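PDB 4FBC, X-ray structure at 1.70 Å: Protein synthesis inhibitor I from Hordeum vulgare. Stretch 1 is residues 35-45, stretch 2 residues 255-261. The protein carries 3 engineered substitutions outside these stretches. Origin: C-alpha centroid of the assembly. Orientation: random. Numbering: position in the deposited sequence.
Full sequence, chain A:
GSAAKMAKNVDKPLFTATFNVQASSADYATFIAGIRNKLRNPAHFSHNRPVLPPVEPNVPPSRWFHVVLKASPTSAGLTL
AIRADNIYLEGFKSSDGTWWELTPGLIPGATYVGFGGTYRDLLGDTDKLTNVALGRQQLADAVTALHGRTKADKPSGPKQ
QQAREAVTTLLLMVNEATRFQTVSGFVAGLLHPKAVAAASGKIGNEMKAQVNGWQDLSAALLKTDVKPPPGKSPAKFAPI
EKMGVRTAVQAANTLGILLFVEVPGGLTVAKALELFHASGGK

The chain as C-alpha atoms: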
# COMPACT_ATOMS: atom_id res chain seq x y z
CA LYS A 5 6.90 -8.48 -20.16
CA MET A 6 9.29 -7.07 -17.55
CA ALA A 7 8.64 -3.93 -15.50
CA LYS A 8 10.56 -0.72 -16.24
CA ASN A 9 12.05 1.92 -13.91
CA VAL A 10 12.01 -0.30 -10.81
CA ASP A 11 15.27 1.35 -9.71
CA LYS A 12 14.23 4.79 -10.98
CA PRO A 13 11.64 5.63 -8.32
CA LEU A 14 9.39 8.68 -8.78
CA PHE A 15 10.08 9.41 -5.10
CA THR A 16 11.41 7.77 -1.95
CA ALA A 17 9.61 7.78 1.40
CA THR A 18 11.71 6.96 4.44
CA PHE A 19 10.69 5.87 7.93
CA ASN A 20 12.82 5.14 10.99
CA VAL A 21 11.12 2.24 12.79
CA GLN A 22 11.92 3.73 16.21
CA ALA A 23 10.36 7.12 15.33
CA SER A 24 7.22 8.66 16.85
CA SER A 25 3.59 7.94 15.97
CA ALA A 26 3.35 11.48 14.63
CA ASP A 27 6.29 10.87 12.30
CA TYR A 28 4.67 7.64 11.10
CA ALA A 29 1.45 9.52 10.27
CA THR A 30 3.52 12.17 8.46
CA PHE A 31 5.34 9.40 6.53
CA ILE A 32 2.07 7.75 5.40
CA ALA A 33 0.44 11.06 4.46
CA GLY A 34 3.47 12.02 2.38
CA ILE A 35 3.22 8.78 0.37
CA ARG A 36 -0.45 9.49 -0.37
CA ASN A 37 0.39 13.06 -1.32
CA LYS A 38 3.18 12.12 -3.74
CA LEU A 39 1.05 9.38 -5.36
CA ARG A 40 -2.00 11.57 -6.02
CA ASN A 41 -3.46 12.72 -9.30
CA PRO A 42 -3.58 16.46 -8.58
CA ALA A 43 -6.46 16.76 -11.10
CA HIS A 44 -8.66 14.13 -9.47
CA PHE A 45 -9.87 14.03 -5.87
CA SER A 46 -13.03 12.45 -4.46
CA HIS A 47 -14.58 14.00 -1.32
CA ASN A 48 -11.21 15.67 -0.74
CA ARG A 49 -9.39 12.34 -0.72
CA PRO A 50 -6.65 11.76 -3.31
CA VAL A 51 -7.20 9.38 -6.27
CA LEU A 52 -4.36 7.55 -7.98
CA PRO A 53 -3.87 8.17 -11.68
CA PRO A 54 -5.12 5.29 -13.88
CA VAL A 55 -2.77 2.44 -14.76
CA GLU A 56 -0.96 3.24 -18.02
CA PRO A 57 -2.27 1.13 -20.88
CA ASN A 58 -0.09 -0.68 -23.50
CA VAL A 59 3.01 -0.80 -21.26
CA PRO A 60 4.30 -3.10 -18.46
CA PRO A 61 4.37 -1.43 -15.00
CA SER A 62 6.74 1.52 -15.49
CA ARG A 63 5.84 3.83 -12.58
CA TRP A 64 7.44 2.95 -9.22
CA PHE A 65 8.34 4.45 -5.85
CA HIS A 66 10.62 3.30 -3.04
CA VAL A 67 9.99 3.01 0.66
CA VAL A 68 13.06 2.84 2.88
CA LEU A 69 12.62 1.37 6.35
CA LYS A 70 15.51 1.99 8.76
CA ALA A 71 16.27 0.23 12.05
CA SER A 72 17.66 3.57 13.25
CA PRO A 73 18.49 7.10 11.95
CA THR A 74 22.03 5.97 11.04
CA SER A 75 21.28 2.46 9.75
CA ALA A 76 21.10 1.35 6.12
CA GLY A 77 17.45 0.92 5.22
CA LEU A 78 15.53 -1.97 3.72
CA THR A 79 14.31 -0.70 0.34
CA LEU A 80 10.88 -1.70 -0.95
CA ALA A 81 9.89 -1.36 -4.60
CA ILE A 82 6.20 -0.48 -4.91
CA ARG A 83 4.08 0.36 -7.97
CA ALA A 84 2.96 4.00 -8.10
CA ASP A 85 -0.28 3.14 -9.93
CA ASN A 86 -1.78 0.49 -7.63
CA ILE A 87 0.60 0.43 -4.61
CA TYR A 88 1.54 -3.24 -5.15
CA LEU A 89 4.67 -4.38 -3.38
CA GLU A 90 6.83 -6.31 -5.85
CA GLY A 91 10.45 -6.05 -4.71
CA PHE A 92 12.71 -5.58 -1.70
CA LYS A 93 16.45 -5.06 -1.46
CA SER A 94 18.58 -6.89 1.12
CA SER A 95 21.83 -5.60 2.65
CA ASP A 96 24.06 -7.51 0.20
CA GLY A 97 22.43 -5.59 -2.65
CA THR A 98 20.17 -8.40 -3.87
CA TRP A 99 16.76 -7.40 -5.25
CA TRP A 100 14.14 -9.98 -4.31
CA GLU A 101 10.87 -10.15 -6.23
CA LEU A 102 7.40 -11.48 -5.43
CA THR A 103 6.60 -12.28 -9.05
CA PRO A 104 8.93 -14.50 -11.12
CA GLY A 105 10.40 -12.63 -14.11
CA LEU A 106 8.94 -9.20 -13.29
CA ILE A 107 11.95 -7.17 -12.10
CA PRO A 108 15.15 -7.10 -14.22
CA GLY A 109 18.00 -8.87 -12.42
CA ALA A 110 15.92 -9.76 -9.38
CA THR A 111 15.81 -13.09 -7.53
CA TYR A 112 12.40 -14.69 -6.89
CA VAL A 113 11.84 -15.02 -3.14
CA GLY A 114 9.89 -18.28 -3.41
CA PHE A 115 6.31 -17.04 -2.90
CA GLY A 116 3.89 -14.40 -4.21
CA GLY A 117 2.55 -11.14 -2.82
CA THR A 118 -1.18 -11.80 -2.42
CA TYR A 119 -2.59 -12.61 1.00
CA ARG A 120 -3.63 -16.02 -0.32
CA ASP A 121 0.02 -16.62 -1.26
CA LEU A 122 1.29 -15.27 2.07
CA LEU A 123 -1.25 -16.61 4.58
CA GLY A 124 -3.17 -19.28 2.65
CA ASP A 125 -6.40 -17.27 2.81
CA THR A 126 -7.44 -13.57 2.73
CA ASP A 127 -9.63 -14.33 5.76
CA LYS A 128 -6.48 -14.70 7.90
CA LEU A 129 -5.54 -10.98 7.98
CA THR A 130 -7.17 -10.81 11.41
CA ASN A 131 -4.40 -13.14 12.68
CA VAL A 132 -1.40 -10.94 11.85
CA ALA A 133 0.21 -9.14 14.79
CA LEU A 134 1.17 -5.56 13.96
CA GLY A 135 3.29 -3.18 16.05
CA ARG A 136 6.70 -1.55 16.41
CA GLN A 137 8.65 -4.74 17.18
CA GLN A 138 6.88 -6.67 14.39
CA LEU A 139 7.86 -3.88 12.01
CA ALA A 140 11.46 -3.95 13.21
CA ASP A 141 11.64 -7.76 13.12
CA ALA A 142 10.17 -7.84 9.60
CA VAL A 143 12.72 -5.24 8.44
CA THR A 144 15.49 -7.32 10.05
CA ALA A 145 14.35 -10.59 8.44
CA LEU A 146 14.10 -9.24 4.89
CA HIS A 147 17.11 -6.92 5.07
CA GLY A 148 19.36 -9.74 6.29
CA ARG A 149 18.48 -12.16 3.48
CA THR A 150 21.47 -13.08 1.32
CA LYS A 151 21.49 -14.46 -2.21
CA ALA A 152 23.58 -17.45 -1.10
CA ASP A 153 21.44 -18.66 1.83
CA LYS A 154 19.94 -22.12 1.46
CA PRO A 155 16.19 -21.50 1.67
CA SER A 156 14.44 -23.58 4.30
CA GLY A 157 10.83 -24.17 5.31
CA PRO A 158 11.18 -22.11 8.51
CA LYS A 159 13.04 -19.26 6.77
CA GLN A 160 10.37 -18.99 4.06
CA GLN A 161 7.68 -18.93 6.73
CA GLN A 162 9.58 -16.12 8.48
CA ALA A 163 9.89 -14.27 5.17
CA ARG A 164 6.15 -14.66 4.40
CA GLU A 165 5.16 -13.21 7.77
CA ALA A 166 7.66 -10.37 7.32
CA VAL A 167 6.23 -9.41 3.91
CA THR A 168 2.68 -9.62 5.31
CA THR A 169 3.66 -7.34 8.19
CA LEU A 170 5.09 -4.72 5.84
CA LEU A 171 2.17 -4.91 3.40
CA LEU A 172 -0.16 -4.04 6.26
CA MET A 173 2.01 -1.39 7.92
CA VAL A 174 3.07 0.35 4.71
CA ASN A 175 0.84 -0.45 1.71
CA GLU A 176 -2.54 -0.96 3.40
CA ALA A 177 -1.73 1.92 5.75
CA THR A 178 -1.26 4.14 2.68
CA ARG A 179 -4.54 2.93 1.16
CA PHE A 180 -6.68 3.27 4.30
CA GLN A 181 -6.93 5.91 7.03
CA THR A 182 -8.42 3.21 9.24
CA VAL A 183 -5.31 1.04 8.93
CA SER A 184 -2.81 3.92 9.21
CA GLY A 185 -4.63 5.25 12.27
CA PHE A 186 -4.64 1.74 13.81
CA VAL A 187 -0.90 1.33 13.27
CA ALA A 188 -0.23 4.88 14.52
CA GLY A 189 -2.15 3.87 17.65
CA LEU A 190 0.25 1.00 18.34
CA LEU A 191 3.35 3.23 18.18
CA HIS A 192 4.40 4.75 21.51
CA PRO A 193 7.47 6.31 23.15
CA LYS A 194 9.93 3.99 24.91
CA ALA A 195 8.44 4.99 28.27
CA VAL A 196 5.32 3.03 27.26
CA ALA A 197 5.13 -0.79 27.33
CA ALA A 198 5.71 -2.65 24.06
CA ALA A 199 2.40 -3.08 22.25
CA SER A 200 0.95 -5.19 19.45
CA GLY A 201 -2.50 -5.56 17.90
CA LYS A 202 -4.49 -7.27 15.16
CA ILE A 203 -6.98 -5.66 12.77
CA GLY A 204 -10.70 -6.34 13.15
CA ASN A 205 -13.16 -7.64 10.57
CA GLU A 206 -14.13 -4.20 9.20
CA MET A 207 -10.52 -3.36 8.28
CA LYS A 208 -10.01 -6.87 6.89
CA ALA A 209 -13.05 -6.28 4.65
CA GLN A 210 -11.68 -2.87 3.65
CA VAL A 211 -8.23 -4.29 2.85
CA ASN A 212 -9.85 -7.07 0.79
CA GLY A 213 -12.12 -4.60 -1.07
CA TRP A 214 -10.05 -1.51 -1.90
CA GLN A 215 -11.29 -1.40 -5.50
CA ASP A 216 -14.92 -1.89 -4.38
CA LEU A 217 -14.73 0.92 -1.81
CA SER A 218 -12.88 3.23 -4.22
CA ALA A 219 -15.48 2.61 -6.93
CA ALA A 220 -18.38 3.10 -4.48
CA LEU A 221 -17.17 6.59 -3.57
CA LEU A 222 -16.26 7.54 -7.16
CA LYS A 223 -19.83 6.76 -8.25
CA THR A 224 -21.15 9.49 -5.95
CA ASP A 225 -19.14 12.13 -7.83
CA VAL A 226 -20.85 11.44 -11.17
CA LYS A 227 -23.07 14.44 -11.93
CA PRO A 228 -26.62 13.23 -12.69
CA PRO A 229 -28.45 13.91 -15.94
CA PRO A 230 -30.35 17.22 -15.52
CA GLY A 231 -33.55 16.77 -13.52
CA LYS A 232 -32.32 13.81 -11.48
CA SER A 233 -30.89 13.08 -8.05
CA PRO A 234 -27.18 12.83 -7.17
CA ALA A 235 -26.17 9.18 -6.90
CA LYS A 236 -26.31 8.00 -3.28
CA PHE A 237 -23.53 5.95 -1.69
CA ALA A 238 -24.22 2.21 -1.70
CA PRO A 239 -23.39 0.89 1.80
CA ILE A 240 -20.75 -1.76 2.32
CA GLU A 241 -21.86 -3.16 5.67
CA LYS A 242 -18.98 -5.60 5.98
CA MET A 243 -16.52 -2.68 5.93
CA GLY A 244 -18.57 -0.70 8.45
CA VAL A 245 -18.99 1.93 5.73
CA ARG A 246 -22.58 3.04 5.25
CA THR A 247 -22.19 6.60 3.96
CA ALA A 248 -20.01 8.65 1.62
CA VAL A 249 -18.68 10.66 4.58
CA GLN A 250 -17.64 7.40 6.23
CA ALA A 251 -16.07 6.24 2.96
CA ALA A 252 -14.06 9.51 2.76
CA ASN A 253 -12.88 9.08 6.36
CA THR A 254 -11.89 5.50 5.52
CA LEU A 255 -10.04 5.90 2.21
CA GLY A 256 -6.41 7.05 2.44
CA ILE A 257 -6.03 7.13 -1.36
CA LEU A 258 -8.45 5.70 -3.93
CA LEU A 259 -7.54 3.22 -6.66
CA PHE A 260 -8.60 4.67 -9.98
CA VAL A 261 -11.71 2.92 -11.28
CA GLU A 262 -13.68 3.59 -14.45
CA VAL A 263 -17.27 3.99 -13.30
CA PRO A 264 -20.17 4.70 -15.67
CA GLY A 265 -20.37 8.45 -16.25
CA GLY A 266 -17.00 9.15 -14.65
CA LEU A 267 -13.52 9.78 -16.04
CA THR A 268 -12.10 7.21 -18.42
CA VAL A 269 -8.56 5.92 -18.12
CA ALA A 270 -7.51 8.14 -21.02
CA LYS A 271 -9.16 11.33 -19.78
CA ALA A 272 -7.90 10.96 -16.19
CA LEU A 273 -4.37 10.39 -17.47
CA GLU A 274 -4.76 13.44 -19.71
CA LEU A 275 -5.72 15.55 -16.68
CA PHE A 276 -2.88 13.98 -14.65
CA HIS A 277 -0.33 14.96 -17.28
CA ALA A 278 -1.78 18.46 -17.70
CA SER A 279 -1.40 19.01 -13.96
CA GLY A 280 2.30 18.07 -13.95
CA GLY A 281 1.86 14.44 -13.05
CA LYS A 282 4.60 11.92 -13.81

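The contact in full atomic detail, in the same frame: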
# COMPACT_ATOMS: atom_id res chain seq x y z
N ILE A 35 3.39 9.78 1.45
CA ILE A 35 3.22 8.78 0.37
C ILE A 35 1.93 9.05 -0.41
O ILE A 35 1.94 9.11 -1.65
CB ILE A 35 3.24 7.33 0.89
CG1 ILE A 35 4.60 7.02 1.53
CG2 ILE A 35 2.97 6.34 -0.25
CD1 ILE A 35 4.70 5.68 2.22
N ARG A 36 0.81 9.21 0.30
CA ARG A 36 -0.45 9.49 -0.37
C ARG A 36 -0.35 10.74 -1.22
O ARG A 36 -0.82 10.78 -2.35
CB ARG A 36 -1.57 9.67 0.64
CG ARG A 36 -1.87 8.44 1.47
CD ARG A 36 -2.82 8.83 2.61
NE ARG A 36 -3.13 7.68 3.43
CZ ARG A 36 -3.60 7.77 4.67
NH1 ARG A 36 -3.79 8.97 5.22
NH2 ARG A 36 -3.84 6.66 5.36
N ASN A 37 0.28 11.77 -0.66
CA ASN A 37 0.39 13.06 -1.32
C ASN A 37 1.20 12.98 -2.61
O ASN A 37 0.81 13.52 -3.64
CB ASN A 37 0.98 14.11 -0.38
CG ASN A 37 1.15 15.47 -1.04
OD1 ASN A 37 2.27 15.90 -1.31
ND2 ASN A 37 0.03 16.15 -1.30
N LYS A 38 2.33 12.27 -2.56
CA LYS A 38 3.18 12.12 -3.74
C LYS A 38 2.60 11.19 -4.81
O LYS A 38 2.98 11.28 -5.99
CB LYS A 38 4.60 11.71 -3.34
CG LYS A 38 5.33 12.82 -2.57
CD LYS A 38 6.81 12.51 -2.42
CE LYS A 38 7.58 13.76 -2.00
NZ LYS A 38 9.03 13.47 -1.83
N LEU A 39 1.68 10.32 -4.42
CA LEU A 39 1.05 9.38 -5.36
C LEU A 39 -0.14 9.99 -6.12
O LEU A 39 -0.56 9.47 -7.16
CB LEU A 39 0.58 8.11 -4.62
CG LEU A 39 1.61 7.10 -4.15
CD1 LEU A 39 0.95 6.00 -3.30
CD2 LEU A 39 2.32 6.50 -5.35
N ARG A 40 -0.68 11.09 -5.60
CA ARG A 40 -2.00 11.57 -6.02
C ARG A 40 -2.02 12.09 -7.45
O ARG A 40 -1.02 12.60 -7.97
CB ARG A 40 -2.47 12.69 -5.08
CG ARG A 40 -1.94 14.06 -5.46
CD ARG A 40 -1.97 15.11 -4.34
NE ARG A 40 -1.46 16.39 -4.85
CZ ARG A 40 -0.19 16.67 -5.12
NH1 ARG A 40 0.78 15.77 -4.92
NH2 ARG A 40 0.14 17.88 -5.58
N ASN A 41 -3.17 11.97 -8.08
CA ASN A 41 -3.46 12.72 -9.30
C ASN A 41 -3.97 14.10 -8.88
O ASN A 41 -5.10 14.23 -8.41
CB ASN A 41 -4.52 11.98 -10.13
CG ASN A 41 -4.84 12.70 -11.43
OD1 ASN A 41 -4.41 13.82 -11.66
ND2 ASN A 41 -5.60 12.04 -12.30
N PRO A 42 -3.15 15.15 -9.09
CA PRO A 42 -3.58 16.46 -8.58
C PRO A 42 -4.87 16.96 -9.23
O PRO A 42 -5.52 17.86 -8.68
CB PRO A 42 -2.40 17.38 -8.94
CG PRO A 42 -1.22 16.47 -9.15
CD PRO A 42 -1.82 15.19 -9.71
N ALA A 43 -5.25 16.38 -10.37
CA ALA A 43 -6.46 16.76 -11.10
C ALA A 43 -7.70 15.96 -10.72
O ALA A 43 -8.78 16.18 -11.26
CB ALA A 43 -6.22 16.64 -12.63
N HIS A 44 -7.55 15.02 -9.79
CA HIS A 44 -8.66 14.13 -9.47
C HIS A 44 -8.70 13.75 -7.99
O HIS A 44 -7.94 12.89 -7.54
CB HIS A 44 -8.58 12.85 -10.33
CG HIS A 44 -9.79 11.97 -10.24
ND1 HIS A 44 -9.78 10.65 -10.64
CD2 HIS A 44 -11.04 12.23 -9.80
CE1 HIS A 44 -10.98 10.13 -10.44
NE2 HIS A 44 -11.77 11.07 -9.94
N PHE A 45 -9.58 14.41 -7.25
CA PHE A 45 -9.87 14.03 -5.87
C PHE A 45 -11.31 13.57 -5.79
O PHE A 45 -12.11 13.90 -6.65
CB PHE A 45 -9.73 15.25 -4.94
CG PHE A 45 -8.32 15.68 -4.69
CD1 PHE A 45 -7.62 16.40 -5.66
CD2 PHE A 45 -7.72 15.44 -3.46
CE1 PHE A 45 -6.31 16.82 -5.41
CE2 PHE A 45 -6.41 15.85 -3.21
CZ PHE A 45 -5.71 16.55 -4.19
N LEU A 255 -10.98 6.01 3.32
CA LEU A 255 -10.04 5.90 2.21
C LEU A 255 -8.84 6.84 2.40
O LEU A 255 -9.00 8.05 2.52
CB LEU A 255 -10.75 6.19 0.87
CG LEU A 255 -11.66 5.06 0.37
CD1 LEU A 255 -12.71 5.60 -0.58
CD2 LEU A 255 -10.84 3.96 -0.28
N GLY A 256 -7.64 6.27 2.43
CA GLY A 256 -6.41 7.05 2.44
C GLY A 256 -6.11 7.60 1.05
O GLY A 256 -5.87 8.79 0.87
N ILE A 257 -6.14 6.71 0.05
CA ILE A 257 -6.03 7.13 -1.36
C ILE A 257 -6.80 6.11 -2.18
O ILE A 257 -6.74 4.92 -1.89
CB ILE A 257 -4.54 7.28 -1.83
CG1 ILE A 257 -4.48 7.76 -3.29
CG2 ILE A 257 -3.73 5.99 -1.60
CD1 ILE A 257 -3.06 8.23 -3.72
N LEU A 258 -7.57 6.58 -3.16
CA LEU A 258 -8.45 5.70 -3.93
C LEU A 258 -7.69 5.09 -5.10
O LEU A 258 -6.88 5.76 -5.72
CB LEU A 258 -9.67 6.47 -4.48
CG LEU A 258 -10.84 6.84 -3.57
CD1 LEU A 258 -10.44 7.94 -2.58
CD2 LEU A 258 -12.07 7.26 -4.37
N LEU A 259 -7.95 3.81 -5.38
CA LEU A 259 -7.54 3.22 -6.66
C LEU A 259 -8.39 3.85 -7.76
O LEU A 259 -9.59 4.05 -7.58
CB LEU A 259 -7.80 1.71 -6.64
CG LEU A 259 -7.48 0.92 -7.91
CD1 LEU A 259 -5.99 0.91 -8.16
CD2 LEU A 259 -8.01 -0.52 -7.76
N PHE A 260 -7.78 4.18 -8.89
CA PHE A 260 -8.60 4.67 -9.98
C PHE A 260 -9.49 3.55 -10.51
O PHE A 260 -9.03 2.44 -10.77
CB PHE A 260 -7.76 5.25 -11.12
CG PHE A 260 -8.61 5.78 -12.23
CD1 PHE A 260 -9.20 7.03 -12.13
CD2 PHE A 260 -8.85 5.01 -13.36
CE1 PHE A 260 -10.02 7.52 -13.15
CE2 PHE A 260 -9.66 5.49 -14.37
CZ PHE A 260 -10.24 6.73 -14.27
N VAL A 261 -10.77 3.84 -10.65
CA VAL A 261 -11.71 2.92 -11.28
C VAL A 261 -12.56 3.65 -12.31
O VAL A 261 -13.06 4.76 -12.05
CB VAL A 261 -12.65 2.28 -10.24
CG1 VAL A 261 -13.51 1.20 -10.92
CG2 VAL A 261 -11.88 1.69 -9.08

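No hydrogen bond crosses between the two stretches. The contact, which buries 279 Å² summed over both sides, rests on van der Waals packing at two sites: R36, L39 and R40 around G256 and I257, and, further along both stretches, H44 against F260.

At the first site the backbones approach most closely where R36 faces I257, with R36 CA and I257 CA 6.1 Å apart. The R36 CA-to-CB bond points toward the other stretch, and chi1 of -64° (m), followed by chi2 and chi3 both t, extends the chain past G256. The guanidinium presents one face to the glycine, R36 NE lying 3.5 Å from G256 CA. The fit depends on the absence of a side chain: an ideal CB built on G256 would fall 2.6 Å from R36 NE, a clash. R36 NE and R36 NH2 are hydrogen-bonded elsewhere in the structure, so these two nitrogens are satisfied while one face of the group lies over G256 CA.

I257 contributes the largest covered area of any residue here, 78 Å². Its chi1 of -178° and chi2 of 167° are both t, so the CG1-CD1 arm is extended and carries CD1 to R36 and L39. There I257 CD1 meets L39 CB at 3.8 Å, an apolar contact, and R36 O at 3.7 Å; it also lies 4.2 Å from R40 N. The other branch packs on the arginine's aliphatic part, with I257 CG2 4.3 Å from R36 CG. The L39 CA-to-CB bond points toward the other stretch, whereas N37 and K38, pointing away, take no part.

R40 begins sideways, but its end leads away. With chi1 at 84° (p), the side chain turns back along its own stretch, and R40 NH1 donates to N37 O at 2.6 Å with an N-H...acceptor angle of 155°. The guanidinium is thus engaged within its own stretch, leaving R40 only a small share of the contact.

The second site begins at the end of a type I turn from N41 to H44, in which H44 N donates to N41 O (2.9 Å) and A43 N to N41 OD1 (3.0 Å, 153°). H44 closes the turn; its CA-to-CB bond points toward the other stretch and its chi1 is t (-171°). F260 starts sideways, yet chi1 of -179° (t) brings its ring nearer. H44 CE1 and F260 CE1 are 3.9 Å apart; with centroids 5.9 Å apart and planes at 72°, the rings meet rim to rim, neither lying over the other's face.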